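Local coordinates for alkaline phosphatase D (Bacillus subtilis, PDB 2YEQ), which hydrolyses phosphate esters, as an alkaline phosphatase and phosphodiesterase, at an active site containing iron and calcium ions, at residues V206-H211 and P257-Y262; D418-T423 and S499-E504. All coordinates share one frame; numbering follows the deposited sequence.

Contact 1: residues V206-H211 and P257-Y262. With CA (calcium ion), chain B; CA (calcium ion), chain C; PE5 (3,6,9,12,15,18,21,24-octaoxahexacosan-1-ol), chain V.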
ATOM      1  N   VAL A 206       0.594   4.913  -5.072  1.00 16.15           N
ATOM      2  CA  VAL A 206       0.015   3.621  -4.733  1.00 16.13           C
ATOM      3  C   VAL A 206       0.748   2.474  -5.444  1.00 16.39           C
ATOM      4  O   VAL A 206       1.242   2.629  -6.566  1.00 16.47           O
ATOM      5  CB  VAL A 206      -1.513   3.589  -5.098  1.00 17.21           C
ATOM      6  CG1 VAL A 206      -2.280   4.684  -4.307  1.00 17.38           C
ATOM      7  CG2 VAL A 206      -1.709   3.790  -6.610  1.00 16.51           C
ATOM      8  N   THR A 207       0.791   1.325  -4.775  1.00 17.23           N
ATOM      9  CA  THR A 207       1.162   0.064  -5.408  1.00 17.70           C
ATOM     10  C   THR A 207       0.323  -1.011  -4.777  1.00 17.16           C
ATOM     11  O   THR A 207      -0.147  -0.839  -3.652  1.00 20.22           O
ATOM     12  CB  THR A 207       2.671  -0.230  -5.296  1.00 18.53           C
ATOM     13  OG1 THR A 207       2.963  -1.403  -6.053  1.00 18.63           O
ATOM     14  CG2 THR A 207       3.131  -0.370  -3.792  1.00 15.12           C
ATOM     15  N   TRP A 208       0.060  -2.095  -5.504  1.00 16.96           N
ATOM     16  CA  TRP A 208      -0.934  -3.080  -5.050  1.00 16.67           C
ATOM     17  C   TRP A 208      -0.231  -4.254  -4.401  1.00 15.92           C
ATOM     18  O   TRP A 208       0.971  -4.406  -4.547  1.00 16.68           O
ATOM     19  CB  TRP A 208      -1.789  -3.581  -6.233  1.00 18.13           C
ATOM     20  CG  TRP A 208      -1.035  -3.997  -7.440  1.00 18.51           C
ATOM     21  CD1 TRP A 208       0.130  -4.710  -7.494  1.00 20.25           C
ATOM     22  CD2 TRP A 208      -1.407  -3.733  -8.799  1.00 18.82           C
ATOM     23  NE1 TRP A 208       0.506  -4.893  -8.810  1.00 21.92           N
ATOM     24  CE2 TRP A 208      -0.422  -4.309  -9.626  1.00 20.66           C
ATOM     25  CE3 TRP A 208      -2.492  -3.083  -9.394  1.00 19.93           C
ATOM     26  CZ2 TRP A 208      -0.474  -4.230 -11.014  1.00 19.61           C
ATOM     27  CZ3 TRP A 208      -2.544  -2.997 -10.768  1.00 20.22           C
ATOM     28  CH2 TRP A 208      -1.539  -3.582 -11.573  1.00 21.33           C
ATOM     29  N   ASP A 209      -0.987  -5.079  -3.703  1.00 14.47           N
ATOM     30  CA  ASP A 209      -0.524  -6.398  -3.289  1.00 16.61           C
ATOM     31  C   ASP A 209      -1.507  -7.426  -3.868  1.00 14.77           C
ATOM     32  O   ASP A 209      -1.912  -7.273  -5.030  1.00 18.93           O
ATOM     33  CB  ASP A 209      -0.359  -6.526  -1.762  1.00 14.15           C
ATOM     34  CG  ASP A 209       0.416  -7.796  -1.357  1.00 15.50           C
ATOM     35  OD1 ASP A 209       1.371  -8.187  -2.093  1.00 15.91           O
ATOM     36  OD2 ASP A 209       0.023  -8.432  -0.313  1.00 17.77           O
ATOM     37  N   ASP A 210      -1.900  -8.439  -3.109  1.00 15.78           N
ATOM     38  CA  ASP A 210      -2.685  -9.555  -3.701  1.00 15.88           C
ATOM     39  C   ASP A 210      -4.168  -9.291  -3.796  1.00 16.39           C
ATOM     40  O   ASP A 210      -4.784  -9.654  -4.799  1.00 15.07           O
ATOM     41  CB  ASP A 210      -2.451 -10.912  -3.004  1.00 16.03           C
ATOM     42  CG  ASP A 210      -2.554 -10.856  -1.502  1.00 18.96           C
ATOM     43  OD1 ASP A 210      -2.379  -9.752  -0.906  1.00 17.17           O
ATOM     44  OD2 ASP A 210      -2.806 -11.921  -0.887  1.00 16.95           O
ATOM     45  N   HIS A 211      -4.745  -8.660  -2.768  1.00 15.53           N
ATOM     46  CA  HIS A 211      -6.182  -8.568  -2.669  1.00 16.83           C
ATOM     47  C   HIS A 211      -6.854  -7.594  -3.625  1.00 15.82           C
ATOM     48  O   HIS A 211      -8.080  -7.638  -3.771  1.00 18.01           O
ATOM     49  CB  HIS A 211      -6.610  -8.338  -1.239  1.00 17.15           C
ATOM     50  CG  HIS A 211      -6.516  -9.556  -0.373  1.00 18.21           C
ATOM     51  ND1 HIS A 211      -7.365 -10.639  -0.508  1.00 17.24           N
ATOM     52  CD2 HIS A 211      -5.714  -9.834   0.685  1.00 18.04           C
ATOM     53  CE1 HIS A 211      -7.096 -11.521   0.441  1.00 19.43           C
ATOM     54  NE2 HIS A 211      -6.086 -11.066   1.165  1.00 19.71           N
ATOM     55  N   PRO A 257      -3.961  -8.268 -19.297  1.00 22.44           N
ATOM     56  CA  PRO A 257      -3.541  -8.632 -17.951  1.00 21.59           C
ATOM     57  C   PRO A 257      -2.219  -7.979 -17.475  1.00 19.33           C
ATOM     58  O   PRO A 257      -1.754  -8.308 -16.387  1.00 20.06           O
ATOM     59  CB  PRO A 257      -3.340 -10.140 -18.076  1.00 21.93           C
ATOM     60  CG  PRO A 257      -2.785 -10.293 -19.466  1.00 22.66           C
ATOM     61  CD  PRO A 257      -3.577  -9.308 -20.286  1.00 23.61           C
ATOM     62  N   ASP A 258      -1.635  -7.106 -18.279  1.00 19.12           N
ATOM     63  CA  ASP A 258      -0.335  -6.498 -18.000  1.00 21.20           C
ATOM     64  C   ASP A 258      -0.461  -5.010 -17.727  1.00 22.58           C
ATOM     65  O   ASP A 258      -1.222  -4.317 -18.405  1.00 23.42           O
ATOM     66  CB  ASP A 258       0.605  -6.691 -19.186  1.00 22.93           C
ATOM     67  CG  ASP A 258       0.750  -8.160 -19.567  1.00 25.76           C
ATOM     68  OD1 ASP A 258       1.026  -8.998 -18.681  1.00 21.77           O
ATOM     69  OD2 ASP A 258       0.527  -8.478 -20.742  1.00 32.39           O
ATOM     70  N   MET A 259       0.328  -4.513 -16.764  1.00 21.23           N
ATOM     71  CA  MET A 259       0.221  -3.116 -16.338  1.00 21.35           C
ATOM     72  C   MET A 259       1.508  -2.632 -15.652  1.00 20.70           C
ATOM     73  O   MET A 259       1.973  -3.245 -14.688  1.00 24.13           O
ATOM     74  CB  MET A 259      -0.973  -2.979 -15.399  1.00 21.31           C
ATOM     75  CG  MET A 259      -1.236  -1.567 -14.910  1.00 21.58           C
ATOM     76  SD  MET A 259      -2.857  -1.404 -14.122  1.00 21.77           S
ATOM     77  CE  MET A 259      -2.575   0.087 -13.131  1.00 18.46           C
ATOM     78  N   GLN A 260       2.070  -1.533 -16.154  1.00 20.25           N
ATOM     79  CA  GLN A 260       3.316  -1.003 -15.602  1.00 21.63           C
ATOM     80  C   GLN A 260       3.002  -0.224 -14.320  1.00 21.68           C
ATOM     81  O   GLN A 260       2.479   0.876 -14.384  1.00 22.48           O
ATOM     82  CB  GLN A 260       4.017  -0.103 -16.611  1.00 21.58           C
ATOM     83  CG  GLN A 260       5.370   0.439 -16.145  1.00 22.78           C
ATOM     84  CD  GLN A 260       6.339  -0.693 -15.839  1.00 23.20           C
ATOM     85  OE1 GLN A 260       6.521  -1.588 -16.658  1.00 22.56           O
ATOM     86  NE2 GLN A 260       6.936  -0.671 -14.670  1.00 22.57           N
ATOM     87  N   LEU A 261       3.292  -0.816 -13.169  1.00 19.53           N
ATOM     88  CA  LEU A 261       3.077  -0.143 -11.905  1.00 18.75           C
ATOM     89  C   LEU A 261       4.404   0.177 -11.190  1.00 21.38           C
ATOM     90  O   LEU A 261       4.521   1.225 -10.559  1.00 20.22           O
ATOM     91  CB  LEU A 261       2.176  -0.945 -10.998  1.00 18.57           C
ATOM     92  CG  LEU A 261       1.538  -0.197  -9.821  1.00 18.18           C
ATOM     93  CD1 LEU A 261       0.695   1.026 -10.291  1.00 18.38           C
ATOM     94  CD2 LEU A 261       0.694  -1.128  -9.008  1.00 18.27           C
ATOM     95  N   TYR A 262       5.409  -0.695 -11.269  1.00 19.06           N
ATOM     96  CA  TYR A 262       6.673  -0.331 -10.628  1.00 18.41           C
ATOM     97  C   TYR A 262       7.263   0.927 -11.250  1.00 17.30           C
ATOM     98  O   TYR A 262       7.161   1.154 -12.451  1.00 18.79           O
ATOM     99  CB  TYR A 262       7.663  -1.501 -10.533  1.00 19.08           C
ATOM    100  CG  TYR A 262       8.350  -1.947 -11.796  1.00 19.08           C
ATOM    101  CD1 TYR A 262       9.473  -1.291 -12.272  1.00 19.78           C
ATOM    102  CD2 TYR A 262       7.927  -3.100 -12.455  1.00 20.09           C
ATOM    103  CE1 TYR A 262      10.146  -1.747 -13.406  1.00 21.84           C
ATOM    104  CE2 TYR A 262       8.583  -3.565 -13.575  1.00 21.00           C
ATOM    105  CZ  TYR A 262       9.682  -2.903 -14.046  1.00 22.13           C
ATOM    106  OH  TYR A 262      10.305  -3.393 -15.149  1.00 21.67           O
TER
HETATM  107 CA    CA B1525      -1.718  -8.782   1.146  1.00 18.38          CA
HETATM  108 CA    CA C1526      -2.768 -12.768   1.233  1.00 20.36          CA
HETATM  109  C50 PE5 V 553      10.530   0.084 -17.740  1.00 52.84           C
HETATM  110  O1  PE5 V 553       9.671   0.770 -16.827  1.00 59.70           O
HETATM  111  C1  PE5 V 553      10.348   1.708 -15.976  1.00 57.96           C
HETATM  112  C2  PE5 V 553       9.386   2.255 -14.917  1.00 59.42           C
HETATM  113  O2  PE5 V 553       8.732   3.429 -15.414  1.00 65.30           O
HETATM  114  C3  PE5 V 553       7.437   3.718 -14.860  1.00 61.89           C
HETATM  115  C4  PE5 V 553       6.587   4.504 -15.844  1.00 47.75           C
HETATM  116  O   HOH W   1      -1.111  -6.330   1.623  1.00 13.67           O
HETATM  117  O   HOH W   2      -2.879 -13.627   3.288  1.00 24.22           O
HETATM  118  O   HOH W   3      -0.491 -12.197   1.485  1.00 21.02           O

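Contact 2: residues D418-T423 and S499-E504. With EDO (1,2-ethanediol), chain M; EDO (1,2-ethanediol), chain N.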
ATOM      1  N   ASP A 418      -1.948  -5.060  22.025  1.00 23.07           N
ATOM      2  CA  ASP A 418      -0.577  -4.569  22.058  1.00 22.48           C
ATOM      3  C   ASP A 418       0.421  -5.677  21.698  1.00 22.59           C
ATOM      4  O   ASP A 418       1.447  -5.429  21.071  1.00 21.56           O
ATOM      5  CB  ASP A 418      -0.237  -3.953  23.432  1.00 24.50           C
ATOM      6  CG  ASP A 418       0.919  -3.000  23.356  1.00 27.11           C
ATOM      7  OD1 ASP A 418       0.731  -1.840  22.886  1.00 25.44           O
ATOM      8  OD2 ASP A 418       2.036  -3.422  23.712  1.00 30.61           O
ATOM      9  N   LYS A 419       0.084  -6.896  22.078  1.00 22.93           N
ATOM     10  CA  LYS A 419       0.977  -8.042  21.995  1.00 26.64           C
ATOM     11  C   LYS A 419       0.139  -9.289  21.720  1.00 24.47           C
ATOM     12  O   LYS A 419      -1.022  -9.333  22.114  1.00 24.18           O
ATOM     13  CB  LYS A 419       1.666  -8.192  23.364  1.00 31.58           C
ATOM     14  CG  LYS A 419       2.839  -9.142  23.450  1.00 37.40           C
ATOM     15  CD  LYS A 419       3.559  -8.948  24.813  1.00 38.87           C
ATOM     16  CE  LYS A 419       4.426 -10.137  25.191  1.00 43.69           C
ATOM     17  NZ  LYS A 419       5.602  -9.698  25.995  1.00 41.33           N
ATOM     18  N   ARG A 420       0.755 -10.300  21.105  1.00 24.00           N
ATOM     19  CA  ARG A 420       0.114 -11.589  20.773  1.00 26.47           C
ATOM     20  C   ARG A 420       0.773 -12.743  21.548  1.00 27.25           C
ATOM     21  O   ARG A 420       1.776 -12.554  22.212  1.00 27.44           O
ATOM     22  CB  ARG A 420       0.334 -11.893  19.288  1.00 27.56           C
ATOM     23  CG  ARG A 420      -0.386 -11.031  18.348  1.00 31.38           C
ATOM     24  CD  ARG A 420      -0.739 -11.794  17.103  1.00 34.27           C
ATOM     25  NE  ARG A 420       0.227 -11.677  16.012  1.00 39.05           N
ATOM     26  CZ  ARG A 420      -0.032 -11.067  14.840  1.00 43.50           C
ATOM     27  NH1 ARG A 420      -1.212 -10.459  14.595  1.00 44.67           N
ATOM     28  NH2 ARG A 420       0.899 -11.053  13.902  1.00 41.34           N
ATOM     29  N   ALA A 421       0.221 -13.943  21.407  1.00 28.46           N
ATOM     30  CA  ALA A 421       0.748 -15.143  22.062  1.00 28.39           C
ATOM     31  C   ALA A 421       2.156 -15.540  21.593  1.00 26.89           C
ATOM     32  O   ALA A 421       2.906 -16.111  22.355  1.00 31.43           O
ATOM     33  CB  ALA A 421      -0.220 -16.294  21.864  1.00 29.28           C
ATOM     34  N   ASP A 422       2.531 -15.214  20.360  1.00 27.23           N
ATOM     35  CA  ASP A 422       3.809 -15.660  19.811  1.00 26.51           C
ATOM     36  C   ASP A 422       4.844 -14.541  19.751  1.00 25.27           C
ATOM     37  O   ASP A 422       5.968 -14.742  19.300  1.00 22.94           O
ATOM     38  CB  ASP A 422       3.612 -16.285  18.411  1.00 31.61           C
ATOM     39  CG  ASP A 422       3.008 -15.316  17.401  1.00 35.46           C
ATOM     40  OD1 ASP A 422       2.604 -14.196  17.784  1.00 37.96           O
ATOM     41  OD2 ASP A 422       2.940 -15.674  16.209  1.00 41.72           O
ATOM     42  N   THR A 423       4.485 -13.353  20.224  1.00 24.75           N
ATOM     43  CA  THR A 423       5.396 -12.213  20.139  1.00 23.30           C
ATOM     44  C   THR A 423       6.756 -12.435  20.795  1.00 23.80           C
ATOM     45  O   THR A 423       7.800 -12.181  20.176  1.00 21.73           O
ATOM     46  CB  THR A 423       4.757 -10.943  20.735  1.00 23.70           C
ATOM     47  OG1 THR A 423       3.524 -10.678  20.066  1.00 23.09           O
ATOM     48  CG2 THR A 423       5.694  -9.743  20.580  1.00 22.10           C
ATOM     49  N   SER A 499      -3.413 -10.568  23.317  1.00 29.82           N
ATOM     50  CA  SER A 499      -4.387 -11.532  22.800  1.00 28.26           C
ATOM     51  C   SER A 499      -3.778 -12.925  22.752  1.00 30.83           C
ATOM     52  O   SER A 499      -2.568 -13.084  22.973  1.00 31.16           O
ATOM     53  CB  SER A 499      -4.808 -11.142  21.399  1.00 28.19           C
ATOM     54  OG  SER A 499      -3.716 -11.314  20.538  1.00 28.12           O
ATOM     55  N   ASP A 500      -4.596 -13.929  22.425  1.00 34.38           N
ATOM     56  CA  ASP A 500      -4.049 -15.262  22.148  1.00 39.50           C
ATOM     57  C   ASP A 500      -3.866 -15.550  20.656  1.00 41.56           C
ATOM     58  O   ASP A 500      -3.670 -16.697  20.274  1.00 42.74           O
ATOM     59  CB  ASP A 500      -4.829 -16.386  22.840  1.00 47.65           C
ATOM     60  CG  ASP A 500      -6.267 -16.058  23.049  1.00 60.20           C
ATOM     61  OD1 ASP A 500      -6.948 -15.718  22.056  1.00 68.26           O
ATOM     62  OD2 ASP A 500      -6.715 -16.148  24.211  1.00 81.23           O
ATOM     63  N   GLU A 501      -3.880 -14.509  19.829  1.00 36.83           N
ATOM     64  CA  GLU A 501      -3.625 -14.653  18.399  1.00 39.55           C
ATOM     65  C   GLU A 501      -2.162 -15.074  18.147  1.00 37.48           C
ATOM     66  O   GLU A 501      -1.276 -14.787  18.965  1.00 33.32           O
ATOM     67  CB  GLU A 501      -3.961 -13.345  17.635  1.00 47.08           C
ATOM     68  CG  GLU A 501      -5.322 -13.346  16.853  1.00 67.10           C
ATOM     69  CD  GLU A 501      -5.314 -12.513  15.525  1.00 83.91           C
ATOM     70  OE1 GLU A 501      -4.256 -12.377  14.854  1.00 85.54           O
ATOM     71  OE2 GLU A 501      -6.387 -11.997  15.139  1.00 89.04           O
ATOM     72  N   VAL A 502      -1.926 -15.773  17.029  1.00 29.29           N
ATOM     73  CA  VAL A 502      -0.578 -16.097  16.561  1.00 29.22           C
ATOM     74  C   VAL A 502      -0.546 -15.800  15.076  1.00 28.27           C
ATOM     75  O   VAL A 502      -1.592 -15.651  14.465  1.00 26.50           O
ATOM     76  CB  VAL A 502      -0.209 -17.570  16.813  1.00 31.42           C
ATOM     77  CG1 VAL A 502      -0.153 -17.855  18.308  1.00 29.86           C
ATOM     78  CG2 VAL A 502      -1.214 -18.519  16.114  1.00 27.60           C
ATOM     79  N   GLU A 503       0.638 -15.690  14.489  1.00 27.61           N
ATOM     80  CA  GLU A 503       0.729 -15.349  13.073  1.00 30.64           C
ATOM     81  C   GLU A 503      -0.106 -16.290  12.168  1.00 33.97           C
ATOM     82  O   GLU A 503      -0.746 -15.819  11.222  1.00 30.82           O
ATOM     83  CB  GLU A 503       2.180 -15.332  12.614  1.00 29.36           C
ATOM     84  CG  GLU A 503       2.385 -14.899  11.168  1.00 32.61           C
ATOM     85  CD  GLU A 503       1.941 -13.468  10.890  1.00 35.56           C
ATOM     86  OE1 GLU A 503       2.028 -12.640  11.818  1.00 29.29           O
ATOM     87  OE2 GLU A 503       1.520 -13.180   9.733  1.00 42.99           O
ATOM     88  N   GLU A 504      -0.101 -17.598  12.477  1.00 34.20           N
ATOM     89  CA  GLU A 504      -0.830 -18.608  11.681  1.00 33.29           C
ATOM     90  C   GLU A 504      -2.338 -18.261  11.532  1.00 33.34           C
ATOM     91  O   GLU A 504      -2.990 -18.702  10.584  1.00 29.27           O
ATOM     92  CB  GLU A 504      -0.642 -20.019  12.279  1.00 34.23           C
ATOM     93  CG  GLU A 504      -1.086 -21.209  11.364  1.00 38.83           C
ATOM     94  CD  GLU A 504      -0.146 -21.482  10.160  1.00 42.41           C
ATOM     95  OE1 GLU A 504       1.061 -21.170  10.222  1.00 43.70           O
ATOM     96  OE2 GLU A 504      -0.623 -22.033   9.144  1.00 49.16           O
TER
HETATM   97  C1  EDO M 540       2.939 -19.021  12.384  1.00 34.99           C
HETATM   98  O1  EDO M 540       2.241 -18.825  13.622  1.00 29.76           O
HETATM   99  C2  EDO M 540       3.799 -20.286  12.440  1.00 34.61           C
HETATM  100  O2  EDO M 540       2.978 -21.439  12.227  1.00 36.43           O
HETATM  101  C1  EDO N 541      -2.656  -1.194  25.646  0.80 38.85           C
HETATM  102  O1  EDO N 541      -3.478  -0.817  26.766  0.80 47.79           O
HETATM  103  C2  EDO N 541      -1.154  -1.107  25.904  0.80 37.45           C
HETATM  104  O2  EDO N 541      -0.507  -0.404  24.839  0.80 25.74           O

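Contact 1: residues V206-H211 and P257-Y262
T207 and L261 mark the closest approach of the two backbones, with CA atoms 6.8 Å apart and no hydrogen bond crossing between them. Side chains therefore fill the interval. L261 lays CD2 over the centre of one face of the W208 indole, 3.5 Å from the centroid of the five-membered ring and 16° off its normal, a CH-pi contact that suits a slim branched chain on a broad flat one. L261 CG lies anti to the backbone N (chi1 -163°), and from there CD2 reaches the ring. M259 meets the same indole at its edge: SD is 3.6 Å from W208 CH2, a Met-aromatic contact made by an extended thioether. W208 NE1 is hydrogen-bonded to D277, and T207 OG1, 3.7 Å from L261 CD2, is hydrogen-bonded to the carbonyl of L276. As in other calcineurin-like metallophosphatases, the loop after a core strand carries metal ligands. D209 OD2 binds one calcium at 2.3 Å; D210 bridges, its OD1 2.4 Å from that ion and its OD2 2.3 Å from a second calcium. D151 and D380 add to the first site, N215 and N216 to the second. R279 forms a salt bridge with OD1 of D209, which probably helps to orient that carboxylate.

Contact 2: residues D418-T423 and S499-E504
R420 reaches across to E503, its NH2 2.9 Å from OE1 in a salt bridge whose guanidinium and carboxylate planes are turned 65° apart. E501 adds a looser attraction: OE1 lies 3.6 Å from R420 NH1 but well out of the guanidinium plane, so no N-H points at it. Within its own segment R420 has D422 OD1 at the guanidinium edge, in plane, in a long pairing with NE at 3.9 Å. An arginine suits this place because one flat cation can serve three carboxylates, and its charge probably eases their mutual repulsion. D422 has a second task. Its CB points toward the other segment and chi1 (60°) places CG between the backbone N and the carbonyl carbon, with OD2 accepting the backbone N-H of E503 at 2.9 Å from above the carboxylate plane. An alanine here would probably leave the E503 N-H without its acceptor and R420 NE without the nearby carboxylate charge. The salt-bridge network thus joins the loop before helix 423-429 to the approach of helix 504-520. Behind it, the segments are held by two backbone hydrogen bonds, A421 N to E501 O at 3.0 Å and S499 N to K419 O. The small A421 fits where its CB must pass close to the E501 carbonyl and V502 CG1. S499 shapes its segment through an ST turn, its OG accepting from E501 N at 3.3 Å, while T423 OG1 takes the backbone N-H of R420 at 3.0 Å and probably steadies the residue that bears the guanidinium. Farther out, E503 OE2 pairs with R506, K419 NZ with D424, and F436 of strand 433-437 packs against R420.

From the N terminus, the chain leaves strand 203-206 into the first half of contact 1, runs through helix 228-245, and returns at 257-262 just before strand 263-267, an outermost strand of a second sheet. Contact 1 thus closes a 45-residue loop between the sheet that holds strand 203-206 and the one that holds strand 263-267. Contact 2 opens well after it has closed, so the loops follow in series and neither nest nor cross. Its 75 intervening residues are rich in strand, including 433-437 and the antiparallel strands from 440 to 489, and it joins their two ends beside helices 423-429 and 504-520. The contact centres lie about 30 Å apart.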